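Local coordinates for OsmC family protein (PDB 5CML) that probably hydrolyses carboxylic esters as a serine esterase, this chain being the alpha/beta-hydrolase esterase domain of a longer protein that also carries an OsmC domain, at residues F38-N43 with D65-G70. Residues are numbered along the deposited sequence; the frame is centred on the assembly and turned at random.
Sequences FTCSKN and DFTGLG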
loop_
_atom_site.group_PDB
_atom_site.type_symbol
_atom_site.label_atom_id
_atom_site.label_comp_id
_atom_site.label_asym_id
_atom_site.label_seq_id
_atom_site.Cartn_x
_atom_site.Cartn_y
_atom_site.Cartn_z
ATOM N N PHE A 38 -3.662 5.417 5.960
ATOM C CA PHE A 38 -4.222 6.765 6.111
ATOM C C PHE A 38 -5.271 6.818 7.211
ATOM O O PHE A 38 -5.646 7.890 7.652
ATOM C CB PHE A 38 -4.818 7.259 4.805
ATOM C CG PHE A 38 -3.798 7.530 3.768
ATOM C CD1 PHE A 38 -2.906 8.577 3.924
ATOM C CD2 PHE A 38 -3.702 6.736 2.647
ATOM C CE1 PHE A 38 -1.944 8.829 2.967
ATOM C CE2 PHE A 38 -2.735 6.977 1.692
ATOM C CZ PHE A 38 -1.866 8.023 1.848
ATOM N N THR A 39 -5.713 5.655 7.670
ATOM C CA THR A 39 -6.648 5.580 8.786
ATOM C C THR A 39 -6.037 6.144 10.079
ATOM O O THR A 39 -6.764 6.466 11.013
ATOM C CB THR A 39 -7.108 4.133 8.995
ATOM O OG1 THR A 39 -7.322 3.531 7.714
ATOM C CG2 THR A 39 -8.394 4.086 9.768
ATOM N N CYS A 40 -4.711 6.282 10.107
ATOM C CA CYS A 40 -3.985 6.940 11.206
ATOM C C CYS A 40 -4.303 8.427 11.334
ATOM O O CYS A 40 -4.074 9.022 12.387
ATOM C CB CYS A 40 -2.451 6.783 11.024
ATOM S SG CYS A 40 -1.891 5.086 11.254
ATOM N N SER A 41 -4.808 9.024 10.261
ATOM C CA SER A 41 -5.161 10.448 10.262
ATOM C C SER A 41 -6.500 10.727 10.928
ATOM O O SER A 41 -7.223 9.814 11.298
ATOM C CB SER A 41 -5.213 10.990 8.835
ATOM O OG SER A 41 -3.954 10.922 8.221
ATOM N N LYS A 42 -6.830 12.010 11.048
ATOM C CA LYS A 42 -8.097 12.429 11.633
ATOM C C LYS A 42 -9.285 12.104 10.725
ATOM O O LYS A 42 -10.426 12.040 11.182
ATOM C CB LYS A 42 -8.060 13.928 11.931
ATOM C CG LYS A 42 -7.937 14.810 10.691
ATOM C CD LYS A 42 -7.371 16.190 11.039
ATOM C CE LYS A 42 -5.862 16.124 11.285
ATOM N NZ LYS A 42 -5.238 17.472 11.380
ATOM N N ASN A 43 -9.016 11.903 9.439
ATOM C CA ASN A 43 -10.067 11.566 8.480
ATOM C C ASN A 43 -9.489 10.726 7.349
ATOM O O ASN A 43 -8.282 10.477 7.308
ATOM C CB ASN A 43 -10.719 12.840 7.931
ATOM C CG ASN A 43 -9.737 13.733 7.200
ATOM O OD1 ASN A 43 -8.999 13.282 6.324
ATOM N ND2 ASN A 43 -9.725 15.015 7.553
ATOM N N ASP A 65 -7.361 -1.361 4.573
ATOM C CA ASP A 65 -6.836 -0.656 5.735
ATOM C C ASP A 65 -5.808 -1.504 6.468
ATOM O O ASP A 65 -6.150 -2.432 7.211
ATOM C CB ASP A 65 -7.984 -0.288 6.673
ATOM C CG ASP A 65 -7.506 0.263 7.989
ATOM O OD1 ASP A 65 -6.389 0.828 8.046
ATOM O OD2 ASP A 65 -8.260 0.132 8.973
ATOM N N PHE A 66 -4.543 -1.155 6.272
ATOM C CA PHE A 66 -3.440 -1.946 6.798
ATOM C C PHE A 66 -3.336 -1.825 8.312
ATOM O O PHE A 66 -2.727 -2.666 8.968
ATOM C CB PHE A 66 -2.139 -1.494 6.119
ATOM C CG PHE A 66 -0.982 -2.399 6.365
ATOM C CD1 PHE A 66 -0.781 -3.522 5.580
ATOM C CD2 PHE A 66 -0.097 -2.133 7.393
ATOM C CE1 PHE A 66 0.312 -4.379 5.830
ATOM C CE2 PHE A 66 0.988 -2.973 7.634
ATOM C CZ PHE A 66 1.187 -4.090 6.845
ATOM N N THR A 67 -3.926 -0.771 8.871
ATOM C CA THR A 67 -3.795 -0.502 10.297
ATOM C C THR A 67 -4.727 -1.336 11.158
ATOM O O THR A 67 -4.496 -1.470 12.355
ATOM C CB THR A 67 -4.099 0.960 10.631
ATOM O OG1 THR A 67 -5.513 1.156 10.533
ATOM C CG2 THR A 67 -3.358 1.923 9.698
ATOM N N GLY A 68 -5.792 -1.872 10.565
ATOM C CA GLY A 68 -6.811 -2.573 11.335
ATOM C C GLY A 68 -7.684 -1.664 12.198
ATOM O O GLY A 68 -8.548 -2.141 12.936
ATOM N N LEU A 69 -7.476 -0.353 12.109
ATOM C CA LEU A 69 -8.255 0.591 12.910
ATOM C C LEU A 69 -9.700 0.689 12.430
ATOM O O LEU A 69 -10.575 1.146 13.167
ATOM C CB LEU A 69 -7.610 1.982 12.883
ATOM C CG LEU A 69 -6.231 2.108 13.533
ATOM C CD1 LEU A 69 -5.611 3.494 13.236
ATOM C CD2 LEU A 69 -6.326 1.854 15.037
ATOM N N GLY A 70 -9.952 0.258 11.198
ATOM C CA GLY A 70 -11.277 0.359 10.616
ATOM C C GLY A 70 -11.679 1.803 10.392
ATOM O O GLY A 70 -12.758 2.080 9.865
#
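Thr39 lays its side chain over the carboxylate of Asp65 and the turn that follows it, Thr39 OG1 sitting about 2.8 Å off the Asp65 carboxylate plane. Its chi1 of -40° turns OG1 to the carboxylate and CG2 to Leu69. Thr39 OG1 makes a weak hydrogen bond to Asp65 OD1 at 2.9 Å. Thr39 CB rests 3.7 Å from Thr67 OG1, and Thr39 CG2 lies alongside Leu69, 3.8 Å from Leu69 CB. Beside it, Cys40 SG touches Thr67 CG2, also at 3.8 Å. Asp65 begins a type I turn ending at Gly68, and its carboxylate organises that loop from within. Asp65 OD1 takes the hydroxyl of Thr67 on its syn lone pair (Thr67 OG1 to Asp65 OD1 2.7 Å) and, in an Asx turn, the N-H of Thr67 over the face opposite Thr39. Asp65 OD2 receives Gly70 N almost head-on at 2.8 Å. Chi1 of 74° puts Thr67 OG1 where it can donate to Asp65 and accept from Leu69 N (2.9 Å), an ST turn with a fairly straight N-H...O angle of 163°. An alanine in place of Asp65 would remove the acceptors of Thr67 OG1, Thr67 N and Gly70 N, which would probably loosen the turn, with the weak bond to Thr39 lost as well. The contact joins loops at the C-terminal ends of adjacent parallel strands 30-36 and 59-65 of the alpha/beta-hydrolase sheet, the edge where this fold carries its active site; Cys40 lies near a probable Ser-His-Asp triad without touching it, Phe166 of strand 166-169 packs against Cys40, Thr67 and Leu69, and Phe38 packs on helix 45-56 (Ala46, Val47, Ile50).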